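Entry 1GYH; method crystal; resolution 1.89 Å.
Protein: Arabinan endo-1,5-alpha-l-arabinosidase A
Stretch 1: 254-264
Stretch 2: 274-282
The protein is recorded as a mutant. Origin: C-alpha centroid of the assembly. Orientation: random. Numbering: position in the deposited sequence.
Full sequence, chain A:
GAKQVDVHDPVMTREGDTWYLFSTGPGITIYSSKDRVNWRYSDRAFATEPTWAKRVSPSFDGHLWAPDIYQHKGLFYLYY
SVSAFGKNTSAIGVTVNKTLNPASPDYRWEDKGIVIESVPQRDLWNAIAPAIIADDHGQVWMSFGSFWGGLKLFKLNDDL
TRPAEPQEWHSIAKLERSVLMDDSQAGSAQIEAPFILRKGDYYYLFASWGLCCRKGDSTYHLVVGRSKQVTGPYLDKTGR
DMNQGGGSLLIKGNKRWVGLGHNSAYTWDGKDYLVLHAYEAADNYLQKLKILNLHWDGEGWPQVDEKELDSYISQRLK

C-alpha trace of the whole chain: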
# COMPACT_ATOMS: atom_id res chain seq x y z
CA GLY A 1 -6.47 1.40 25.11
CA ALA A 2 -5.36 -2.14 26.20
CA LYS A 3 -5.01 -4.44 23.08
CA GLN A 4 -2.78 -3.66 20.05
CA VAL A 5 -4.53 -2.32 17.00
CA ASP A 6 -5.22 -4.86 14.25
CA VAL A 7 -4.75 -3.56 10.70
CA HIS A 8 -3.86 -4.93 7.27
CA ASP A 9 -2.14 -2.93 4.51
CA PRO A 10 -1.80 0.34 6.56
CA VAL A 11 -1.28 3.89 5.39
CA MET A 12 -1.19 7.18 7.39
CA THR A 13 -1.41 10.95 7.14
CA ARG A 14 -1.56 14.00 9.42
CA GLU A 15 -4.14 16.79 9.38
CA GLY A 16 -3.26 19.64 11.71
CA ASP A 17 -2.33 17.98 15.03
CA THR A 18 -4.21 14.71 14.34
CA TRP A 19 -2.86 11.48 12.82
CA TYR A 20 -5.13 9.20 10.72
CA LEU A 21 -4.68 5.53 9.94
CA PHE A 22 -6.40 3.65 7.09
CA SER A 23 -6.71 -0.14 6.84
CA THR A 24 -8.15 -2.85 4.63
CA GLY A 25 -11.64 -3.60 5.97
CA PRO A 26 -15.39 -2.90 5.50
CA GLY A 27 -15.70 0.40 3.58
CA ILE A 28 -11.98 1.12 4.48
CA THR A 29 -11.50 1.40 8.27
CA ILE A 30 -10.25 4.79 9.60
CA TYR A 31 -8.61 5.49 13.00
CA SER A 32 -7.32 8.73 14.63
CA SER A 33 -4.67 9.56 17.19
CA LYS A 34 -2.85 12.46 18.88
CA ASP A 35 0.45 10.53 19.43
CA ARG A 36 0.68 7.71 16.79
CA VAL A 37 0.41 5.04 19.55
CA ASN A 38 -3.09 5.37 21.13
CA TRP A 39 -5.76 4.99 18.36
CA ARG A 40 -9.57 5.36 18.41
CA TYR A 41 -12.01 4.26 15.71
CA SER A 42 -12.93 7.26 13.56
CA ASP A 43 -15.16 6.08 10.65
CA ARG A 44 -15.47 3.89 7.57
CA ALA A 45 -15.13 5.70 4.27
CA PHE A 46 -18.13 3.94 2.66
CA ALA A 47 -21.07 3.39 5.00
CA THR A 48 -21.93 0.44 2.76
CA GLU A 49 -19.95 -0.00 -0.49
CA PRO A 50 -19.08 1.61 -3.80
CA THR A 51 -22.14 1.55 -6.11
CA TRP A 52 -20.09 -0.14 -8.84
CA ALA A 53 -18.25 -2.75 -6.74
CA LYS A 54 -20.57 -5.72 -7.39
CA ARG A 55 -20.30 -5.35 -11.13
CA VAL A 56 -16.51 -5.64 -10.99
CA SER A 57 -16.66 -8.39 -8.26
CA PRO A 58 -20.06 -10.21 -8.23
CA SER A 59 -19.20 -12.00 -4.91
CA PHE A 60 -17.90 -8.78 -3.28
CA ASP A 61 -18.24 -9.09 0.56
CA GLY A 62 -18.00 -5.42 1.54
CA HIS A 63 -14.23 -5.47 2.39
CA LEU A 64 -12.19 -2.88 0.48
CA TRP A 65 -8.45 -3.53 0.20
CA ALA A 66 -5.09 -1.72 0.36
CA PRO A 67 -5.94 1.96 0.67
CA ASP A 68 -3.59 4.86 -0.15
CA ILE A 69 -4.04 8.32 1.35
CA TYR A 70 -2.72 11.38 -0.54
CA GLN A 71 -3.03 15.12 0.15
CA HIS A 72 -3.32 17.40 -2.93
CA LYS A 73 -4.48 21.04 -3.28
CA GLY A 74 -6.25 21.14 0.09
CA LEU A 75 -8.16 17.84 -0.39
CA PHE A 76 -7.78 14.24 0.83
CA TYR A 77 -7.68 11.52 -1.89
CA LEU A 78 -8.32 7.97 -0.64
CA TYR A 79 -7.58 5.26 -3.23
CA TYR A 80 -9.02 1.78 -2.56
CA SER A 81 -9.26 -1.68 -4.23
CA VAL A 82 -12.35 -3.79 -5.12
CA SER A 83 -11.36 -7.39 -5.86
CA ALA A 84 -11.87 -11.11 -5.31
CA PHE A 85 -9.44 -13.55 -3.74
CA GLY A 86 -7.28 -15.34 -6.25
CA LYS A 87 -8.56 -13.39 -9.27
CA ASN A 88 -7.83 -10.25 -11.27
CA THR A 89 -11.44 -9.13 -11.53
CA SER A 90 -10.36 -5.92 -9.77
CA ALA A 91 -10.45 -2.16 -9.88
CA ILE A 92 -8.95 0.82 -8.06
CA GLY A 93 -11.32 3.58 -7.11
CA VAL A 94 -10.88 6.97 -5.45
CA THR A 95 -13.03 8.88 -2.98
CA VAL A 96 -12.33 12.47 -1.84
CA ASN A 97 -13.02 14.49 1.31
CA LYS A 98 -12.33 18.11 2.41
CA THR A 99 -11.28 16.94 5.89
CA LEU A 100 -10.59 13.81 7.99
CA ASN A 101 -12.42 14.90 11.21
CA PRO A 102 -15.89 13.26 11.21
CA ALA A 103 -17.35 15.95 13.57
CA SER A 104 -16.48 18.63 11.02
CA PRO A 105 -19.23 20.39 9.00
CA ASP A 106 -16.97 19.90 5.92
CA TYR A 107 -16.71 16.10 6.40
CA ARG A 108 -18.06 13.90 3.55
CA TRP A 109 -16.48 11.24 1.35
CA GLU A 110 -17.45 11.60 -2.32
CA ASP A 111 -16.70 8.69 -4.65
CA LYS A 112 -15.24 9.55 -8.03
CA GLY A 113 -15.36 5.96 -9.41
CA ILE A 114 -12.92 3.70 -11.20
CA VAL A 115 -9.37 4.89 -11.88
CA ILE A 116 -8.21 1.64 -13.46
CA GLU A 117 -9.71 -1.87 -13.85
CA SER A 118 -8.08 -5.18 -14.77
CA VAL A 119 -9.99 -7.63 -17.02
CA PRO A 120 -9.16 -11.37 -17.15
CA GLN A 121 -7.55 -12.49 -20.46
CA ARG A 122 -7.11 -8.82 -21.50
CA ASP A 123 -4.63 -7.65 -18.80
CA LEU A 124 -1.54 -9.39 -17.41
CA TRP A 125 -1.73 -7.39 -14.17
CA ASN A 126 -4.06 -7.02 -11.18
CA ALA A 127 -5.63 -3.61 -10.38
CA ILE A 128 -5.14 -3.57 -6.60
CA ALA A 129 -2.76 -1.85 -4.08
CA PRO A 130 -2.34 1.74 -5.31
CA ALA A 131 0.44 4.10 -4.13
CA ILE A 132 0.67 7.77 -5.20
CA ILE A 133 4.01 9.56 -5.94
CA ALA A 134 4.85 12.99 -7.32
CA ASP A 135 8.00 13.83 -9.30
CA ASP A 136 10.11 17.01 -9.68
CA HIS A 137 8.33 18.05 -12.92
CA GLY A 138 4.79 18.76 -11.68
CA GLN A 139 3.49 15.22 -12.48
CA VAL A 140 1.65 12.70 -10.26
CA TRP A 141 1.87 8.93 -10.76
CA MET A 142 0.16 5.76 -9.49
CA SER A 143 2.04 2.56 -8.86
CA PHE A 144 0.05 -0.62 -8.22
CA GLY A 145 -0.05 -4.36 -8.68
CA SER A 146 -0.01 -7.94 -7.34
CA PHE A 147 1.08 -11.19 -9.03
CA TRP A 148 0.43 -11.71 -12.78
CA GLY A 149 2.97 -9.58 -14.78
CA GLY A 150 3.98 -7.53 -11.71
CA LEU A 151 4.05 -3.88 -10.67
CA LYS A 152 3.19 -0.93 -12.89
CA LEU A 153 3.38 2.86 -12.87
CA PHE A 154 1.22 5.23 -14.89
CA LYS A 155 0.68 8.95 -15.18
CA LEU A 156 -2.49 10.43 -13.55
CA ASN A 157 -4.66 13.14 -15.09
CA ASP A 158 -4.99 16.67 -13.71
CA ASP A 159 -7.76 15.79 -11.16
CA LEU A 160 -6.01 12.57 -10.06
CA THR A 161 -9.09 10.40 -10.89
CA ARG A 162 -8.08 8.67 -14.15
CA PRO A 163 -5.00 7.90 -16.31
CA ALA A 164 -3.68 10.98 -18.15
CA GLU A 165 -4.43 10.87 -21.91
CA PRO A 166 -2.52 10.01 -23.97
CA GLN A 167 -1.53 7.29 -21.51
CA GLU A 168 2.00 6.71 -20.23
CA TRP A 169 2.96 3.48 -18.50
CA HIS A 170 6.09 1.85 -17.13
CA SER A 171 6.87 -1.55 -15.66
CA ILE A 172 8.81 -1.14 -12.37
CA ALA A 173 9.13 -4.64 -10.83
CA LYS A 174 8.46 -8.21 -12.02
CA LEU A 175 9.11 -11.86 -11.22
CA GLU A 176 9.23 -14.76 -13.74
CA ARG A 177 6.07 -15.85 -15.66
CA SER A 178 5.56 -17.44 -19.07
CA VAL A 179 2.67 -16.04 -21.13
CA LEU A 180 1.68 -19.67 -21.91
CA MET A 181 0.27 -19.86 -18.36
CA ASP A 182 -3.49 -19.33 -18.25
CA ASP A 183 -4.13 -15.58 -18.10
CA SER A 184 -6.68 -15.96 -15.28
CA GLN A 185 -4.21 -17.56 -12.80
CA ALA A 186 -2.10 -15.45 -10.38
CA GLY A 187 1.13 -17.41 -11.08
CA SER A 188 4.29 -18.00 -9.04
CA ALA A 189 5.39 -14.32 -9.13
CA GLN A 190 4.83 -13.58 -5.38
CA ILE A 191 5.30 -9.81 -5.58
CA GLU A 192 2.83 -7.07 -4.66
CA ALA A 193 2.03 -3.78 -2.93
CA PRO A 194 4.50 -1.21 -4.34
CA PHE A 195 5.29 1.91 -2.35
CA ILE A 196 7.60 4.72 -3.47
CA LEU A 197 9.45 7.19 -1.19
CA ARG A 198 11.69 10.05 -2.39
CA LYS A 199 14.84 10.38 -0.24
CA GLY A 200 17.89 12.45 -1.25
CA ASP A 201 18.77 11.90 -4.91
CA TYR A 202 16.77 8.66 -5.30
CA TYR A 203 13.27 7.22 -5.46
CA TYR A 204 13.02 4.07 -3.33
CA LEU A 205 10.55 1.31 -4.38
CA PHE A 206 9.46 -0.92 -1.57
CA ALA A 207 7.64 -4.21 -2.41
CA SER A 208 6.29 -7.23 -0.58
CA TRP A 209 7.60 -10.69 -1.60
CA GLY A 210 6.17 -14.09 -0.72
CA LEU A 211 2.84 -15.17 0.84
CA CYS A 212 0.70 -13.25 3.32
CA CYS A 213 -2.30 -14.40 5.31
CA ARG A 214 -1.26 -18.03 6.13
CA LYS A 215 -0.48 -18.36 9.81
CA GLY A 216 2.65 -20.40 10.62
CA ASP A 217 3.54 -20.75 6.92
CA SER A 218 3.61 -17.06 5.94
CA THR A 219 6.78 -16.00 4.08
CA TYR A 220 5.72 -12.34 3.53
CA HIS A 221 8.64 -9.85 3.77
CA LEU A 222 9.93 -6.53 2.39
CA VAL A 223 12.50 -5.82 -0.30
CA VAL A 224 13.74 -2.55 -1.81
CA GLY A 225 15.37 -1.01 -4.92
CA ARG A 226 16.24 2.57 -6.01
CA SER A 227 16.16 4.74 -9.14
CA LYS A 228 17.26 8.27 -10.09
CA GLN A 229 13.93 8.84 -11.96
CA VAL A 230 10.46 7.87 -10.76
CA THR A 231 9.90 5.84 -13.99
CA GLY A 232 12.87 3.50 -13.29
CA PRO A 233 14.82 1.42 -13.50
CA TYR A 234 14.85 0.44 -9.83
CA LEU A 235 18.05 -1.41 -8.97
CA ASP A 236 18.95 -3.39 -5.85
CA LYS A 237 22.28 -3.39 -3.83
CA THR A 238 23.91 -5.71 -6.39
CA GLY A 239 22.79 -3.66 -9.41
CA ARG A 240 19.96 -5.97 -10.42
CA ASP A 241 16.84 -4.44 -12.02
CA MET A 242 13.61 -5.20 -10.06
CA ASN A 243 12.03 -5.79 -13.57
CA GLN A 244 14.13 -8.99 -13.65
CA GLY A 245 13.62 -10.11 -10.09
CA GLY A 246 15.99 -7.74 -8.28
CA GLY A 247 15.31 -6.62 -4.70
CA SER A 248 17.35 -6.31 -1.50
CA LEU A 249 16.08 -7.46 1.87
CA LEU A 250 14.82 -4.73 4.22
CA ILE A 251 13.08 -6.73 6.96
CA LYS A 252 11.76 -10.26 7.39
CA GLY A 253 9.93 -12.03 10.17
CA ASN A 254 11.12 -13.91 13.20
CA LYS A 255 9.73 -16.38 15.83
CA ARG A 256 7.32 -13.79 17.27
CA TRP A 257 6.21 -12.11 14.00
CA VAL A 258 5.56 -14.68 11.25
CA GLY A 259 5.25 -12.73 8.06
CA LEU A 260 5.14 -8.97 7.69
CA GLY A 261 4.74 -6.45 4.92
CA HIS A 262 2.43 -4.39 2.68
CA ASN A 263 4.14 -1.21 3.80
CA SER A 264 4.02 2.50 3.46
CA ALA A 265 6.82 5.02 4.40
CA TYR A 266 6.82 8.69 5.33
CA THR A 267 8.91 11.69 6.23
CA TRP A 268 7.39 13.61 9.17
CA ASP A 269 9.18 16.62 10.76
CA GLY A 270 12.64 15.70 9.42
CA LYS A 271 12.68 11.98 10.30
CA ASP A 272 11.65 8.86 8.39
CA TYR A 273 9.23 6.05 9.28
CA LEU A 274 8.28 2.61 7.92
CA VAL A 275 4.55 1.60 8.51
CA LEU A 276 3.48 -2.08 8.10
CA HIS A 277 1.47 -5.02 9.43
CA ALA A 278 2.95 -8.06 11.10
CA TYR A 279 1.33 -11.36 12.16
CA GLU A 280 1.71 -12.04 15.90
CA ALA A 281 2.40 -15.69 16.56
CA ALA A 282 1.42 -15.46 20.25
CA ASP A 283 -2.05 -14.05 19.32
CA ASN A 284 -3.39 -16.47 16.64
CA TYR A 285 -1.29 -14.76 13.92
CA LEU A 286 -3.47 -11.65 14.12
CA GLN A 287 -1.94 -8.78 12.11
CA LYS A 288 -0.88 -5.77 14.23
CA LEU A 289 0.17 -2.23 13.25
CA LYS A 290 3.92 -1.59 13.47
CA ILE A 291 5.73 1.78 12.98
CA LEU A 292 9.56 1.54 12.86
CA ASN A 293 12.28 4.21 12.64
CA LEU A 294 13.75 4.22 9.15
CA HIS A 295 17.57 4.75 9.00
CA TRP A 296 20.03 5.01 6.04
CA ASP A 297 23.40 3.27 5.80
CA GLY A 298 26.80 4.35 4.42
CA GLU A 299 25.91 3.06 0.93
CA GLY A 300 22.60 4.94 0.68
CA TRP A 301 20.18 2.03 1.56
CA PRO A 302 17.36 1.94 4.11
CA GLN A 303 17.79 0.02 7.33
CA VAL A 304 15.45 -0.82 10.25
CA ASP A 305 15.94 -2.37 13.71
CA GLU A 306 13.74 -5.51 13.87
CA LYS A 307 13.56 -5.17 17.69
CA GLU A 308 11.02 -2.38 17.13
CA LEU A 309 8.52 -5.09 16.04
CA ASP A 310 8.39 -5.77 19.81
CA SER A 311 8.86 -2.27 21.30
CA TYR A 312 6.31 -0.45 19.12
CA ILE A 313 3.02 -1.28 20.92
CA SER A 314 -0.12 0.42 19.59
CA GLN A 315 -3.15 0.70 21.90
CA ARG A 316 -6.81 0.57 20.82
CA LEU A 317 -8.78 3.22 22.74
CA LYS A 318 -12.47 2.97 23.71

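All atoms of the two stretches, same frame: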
# COMPACT_ATOMS: atom_id res chain seq x y z
N ASN A 254 10.40 -13.11 12.24
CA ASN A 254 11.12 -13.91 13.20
C ASN A 254 10.13 -14.84 13.98
O ASN A 254 8.98 -15.00 13.58
CB ASN A 254 11.93 -13.00 14.14
CG ASN A 254 11.07 -11.98 14.86
OD1 ASN A 254 9.99 -12.33 15.41
ND2 ASN A 254 11.54 -10.70 14.88
N LYS A 255 10.58 -15.45 15.06
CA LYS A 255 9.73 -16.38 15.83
C LYS A 255 8.43 -15.76 16.39
O LYS A 255 7.43 -16.47 16.58
CB LYS A 255 10.52 -17.10 16.93
CG LYS A 255 10.95 -16.26 18.15
CD LYS A 255 12.16 -16.87 18.95
CE LYS A 255 11.76 -17.96 19.91
NZ LYS A 255 12.91 -18.42 20.80
N ARG A 256 8.45 -14.46 16.66
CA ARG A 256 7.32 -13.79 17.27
C ARG A 256 6.38 -13.18 16.23
O ARG A 256 5.17 -13.03 16.51
CB ARG A 256 7.77 -12.70 18.27
CG ARG A 256 8.24 -13.22 19.62
CD ARG A 256 8.88 -12.16 20.57
NE ARG A 256 9.92 -11.38 19.90
CZ ARG A 256 11.14 -11.84 19.59
NH1 ARG A 256 11.52 -13.07 19.90
NH2 ARG A 256 11.99 -11.04 18.98
N TRP A 257 6.91 -12.85 15.05
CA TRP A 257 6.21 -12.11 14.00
C TRP A 257 6.39 -12.87 12.69
O TRP A 257 7.42 -12.77 12.01
CB TRP A 257 6.75 -10.67 13.88
CG TRP A 257 6.58 -9.97 15.14
CD1 TRP A 257 7.53 -9.82 16.12
CD2 TRP A 257 5.37 -9.38 15.66
NE1 TRP A 257 6.99 -9.16 17.20
CE2 TRP A 257 5.67 -8.90 16.96
CE3 TRP A 257 4.06 -9.23 15.16
CZ2 TRP A 257 4.70 -8.25 17.77
CZ3 TRP A 257 3.11 -8.60 15.96
CH2 TRP A 257 3.44 -8.11 17.26
N VAL A 258 5.40 -13.71 12.34
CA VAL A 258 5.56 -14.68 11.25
C VAL A 258 4.89 -14.13 10.02
O VAL A 258 3.68 -14.21 9.84
CB VAL A 258 5.06 -16.08 11.65
CG1 VAL A 258 5.26 -17.09 10.54
CG2 VAL A 258 5.81 -16.54 12.87
N GLY A 259 5.71 -13.49 9.20
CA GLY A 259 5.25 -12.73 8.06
C GLY A 259 4.98 -11.30 8.40
O GLY A 259 4.41 -11.00 9.46
N LEU A 260 5.37 -10.40 7.50
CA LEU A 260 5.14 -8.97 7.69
C LEU A 260 5.27 -8.27 6.37
O LEU A 260 5.87 -8.79 5.46
CB LEU A 260 6.09 -8.41 8.78
CG LEU A 260 7.62 -8.60 8.67
CD1 LEU A 260 8.26 -7.80 7.61
CD2 LEU A 260 8.25 -8.22 10.05
N GLY A 261 4.67 -7.10 6.19
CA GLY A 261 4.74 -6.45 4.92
C GLY A 261 3.60 -5.50 4.60
O GLY A 261 2.98 -4.91 5.51
N HIS A 262 3.35 -5.36 3.30
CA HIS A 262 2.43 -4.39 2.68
C HIS A 262 2.59 -3.02 3.31
O HIS A 262 1.71 -2.55 4.04
CB HIS A 262 0.94 -4.81 2.70
CG HIS A 262 0.13 -4.06 1.67
ND1 HIS A 262 -0.54 -4.69 0.64
CD2 HIS A 262 0.02 -2.74 1.44
CE1 HIS A 262 -1.09 -3.78 -0.15
NE2 HIS A 262 -0.76 -2.59 0.31
N ASN A 263 3.75 -2.41 3.07
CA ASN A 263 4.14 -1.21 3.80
C ASN A 263 3.80 0.09 3.13
O ASN A 263 3.49 0.16 1.95
CB ASN A 263 5.68 -1.22 4.05
CG ASN A 263 6.45 -0.85 2.85
OD1 ASN A 263 6.56 -1.66 1.93
ND2 ASN A 263 6.98 0.40 2.81
N SER A 264 3.91 1.14 3.93
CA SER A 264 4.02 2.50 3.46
C SER A 264 5.28 3.09 4.18
O SER A 264 5.93 2.40 4.98
CB SER A 264 2.74 3.31 3.74
OG SER A 264 2.24 3.14 5.10
N LEU A 274 8.82 3.76 8.66
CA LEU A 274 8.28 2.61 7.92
C LEU A 274 6.99 2.13 8.68
O LEU A 274 7.02 1.95 9.89
CB LEU A 274 9.31 1.49 7.93
CG LEU A 274 8.93 0.25 7.09
CD1 LEU A 274 8.97 0.52 5.65
CD2 LEU A 274 9.85 -0.91 7.40
N VAL A 275 5.89 1.93 7.94
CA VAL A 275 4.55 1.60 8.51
C VAL A 275 4.12 0.27 7.85
O VAL A 275 4.14 0.16 6.63
CB VAL A 275 3.53 2.71 8.24
CG1 VAL A 275 2.14 2.45 8.88
CG2 VAL A 275 4.02 4.03 8.82
N LEU A 276 3.79 -0.74 8.64
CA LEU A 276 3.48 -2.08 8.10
C LEU A 276 2.58 -2.90 9.03
O LEU A 276 2.31 -2.50 10.17
CB LEU A 276 4.78 -2.85 7.82
CG LEU A 276 5.78 -3.14 8.96
CD1 LEU A 276 5.25 -4.23 9.88
CD2 LEU A 276 7.08 -3.63 8.40
N HIS A 277 2.11 -4.05 8.53
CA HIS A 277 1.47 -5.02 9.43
C HIS A 277 2.34 -6.24 9.60
O HIS A 277 3.14 -6.58 8.72
CB HIS A 277 0.04 -5.39 8.99
CG HIS A 277 -0.03 -6.26 7.77
ND1 HIS A 277 -0.49 -5.80 6.55
CD2 HIS A 277 0.25 -7.58 7.58
CE1 HIS A 277 -0.48 -6.78 5.67
NE2 HIS A 277 -0.02 -7.87 6.26
N ALA A 278 2.18 -6.89 10.74
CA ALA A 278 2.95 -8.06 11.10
C ALA A 278 2.09 -9.04 11.89
O ALA A 278 1.38 -8.65 12.81
CB ALA A 278 4.22 -7.64 11.90
N TYR A 279 2.21 -10.34 11.55
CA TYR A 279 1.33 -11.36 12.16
C TYR A 279 1.90 -11.92 13.47
O TYR A 279 2.96 -12.57 13.48
CB TYR A 279 1.08 -12.51 11.13
CG TYR A 279 0.52 -12.05 9.77
CD1 TYR A 279 -0.84 -11.69 9.60
CD2 TYR A 279 1.33 -11.98 8.64
CE1 TYR A 279 -1.34 -11.25 8.35
CE2 TYR A 279 0.82 -11.54 7.39
CZ TYR A 279 -0.53 -11.20 7.23
OH TYR A 279 -1.04 -10.77 5.97
N GLU A 280 1.19 -11.73 14.57
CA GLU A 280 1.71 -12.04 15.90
C GLU A 280 1.45 -13.48 16.25
O GLU A 280 0.30 -13.85 16.55
CB GLU A 280 1.03 -11.15 16.97
CG GLU A 280 1.73 -11.20 18.32
CD GLU A 280 1.19 -10.20 19.34
OE1 GLU A 280 0.20 -9.49 19.08
OE2 GLU A 280 1.78 -10.14 20.44
N ALA A 281 2.53 -14.27 16.31
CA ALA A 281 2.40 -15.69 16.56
C ALA A 281 1.75 -16.01 17.90
O ALA A 281 1.02 -16.98 17.99
CB ALA A 281 3.74 -16.38 16.46
N ALA A 282 1.99 -15.21 18.94
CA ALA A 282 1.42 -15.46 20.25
C ALA A 282 -0.08 -15.09 20.37
O ALA A 282 -0.68 -15.34 21.41
CB ALA A 282 2.23 -14.71 21.34
O HOH W 1 4.41 -13.37 18.95

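What joins the two stretches most firmly? They run antiparallel as neighbouring strands, and seven backbone hydrogen bonds form the seam. At one end Val275 N donates to Ser264 O (3.0 Å) and Ser264 N returns the bond to Val275 O (2.9 Å). In the middle Gly261 N reaches His277 O at 3.0 Å, while His277 N reaches Gly261 O at a longer 3.3 Å. Further along, Tyr279 N donates to Gly259 O (3.1 Å) and Val258 N to Tyr279 O (2.9 Å). The last direct link is Ala281 N to Arg256 O, 2.9 Å, and a water reinforces it, donating to Arg256 O at 2.6 Å and accepting from Ala282 N at 3.0 Å.

Why is the ladder not perfectly regular? The register slips by one residue twice, between Trp257 and Leu260 and again between Gly261 and Ser264, so each slip is a beta bulge in which the first stretch spends an extra residue. Carbonyls of the second stretch also meet alpha carbons: Tyr279 O lies 3.3 Å from Trp257 CA, His277 O 3.3 Å from Leu260 CA, and Val275 O 3.1 Å from Asn263 CA, all CA-H...O contacts. Glycine suits Gly259 and Gly261, whose backbone angles, with positive phi, would jam a CB against the preceding carbonyl. At Gly259 such a CB would also sit only 3.2 Å from Tyr279 CD2.

How do the side chains pack on the face shared by Trp257, Leu260, Ala278 and Glu280? The indole of Trp257, at chi1 m, brings its six-membered ring close to the partner strand. Ala278 CB lies 3.6 Å from Trp257 CE3 and 3.7 Å from Leu260 CB, its small methyl fitting close to both larger neighbours. These three are buried, which suits their largely apolar side chains, whereas Glu280 is partly exposed. Glu280 extends with chi1 and chi2 both t, and its CG sits over the indole face, 4.1 Å from the six-membered ring centroid of Trp257, in a CH-pi contact. The aliphatic part of the acid thus packs on the ring, while Glu280 OE1 is hydrogen-bonded elsewhere in the structure.

What fills the other face and the ends? His277, with chi1 p, places its ring so that Gly261 O lies over one face, and His277 CE1 comes within 3.8 Å of His262 CB. His277 NE2 donates a weak hydrogen bond to Tyr279 OH, 3.1 Å away within the same strand. Ser264 OG approaches Val275 CB to 3.4 Å. Asn263 ND2 donates to Ser264 O (3.1 Å) and also lies 3.5 Å from Leu274 CD1, so this amide is bonded to its own strand while touching the other. At the opposite end, Val258 CG2 and Ala281 CB make a looser apolar contact at 4.1 Å, and Asn254 OD1 accepts from Arg256 N (2.9 Å) and Trp257 N (3.1 Å), bracing the turn that leads into the strand. Altogether the contact buries 780 Å², counting both sides.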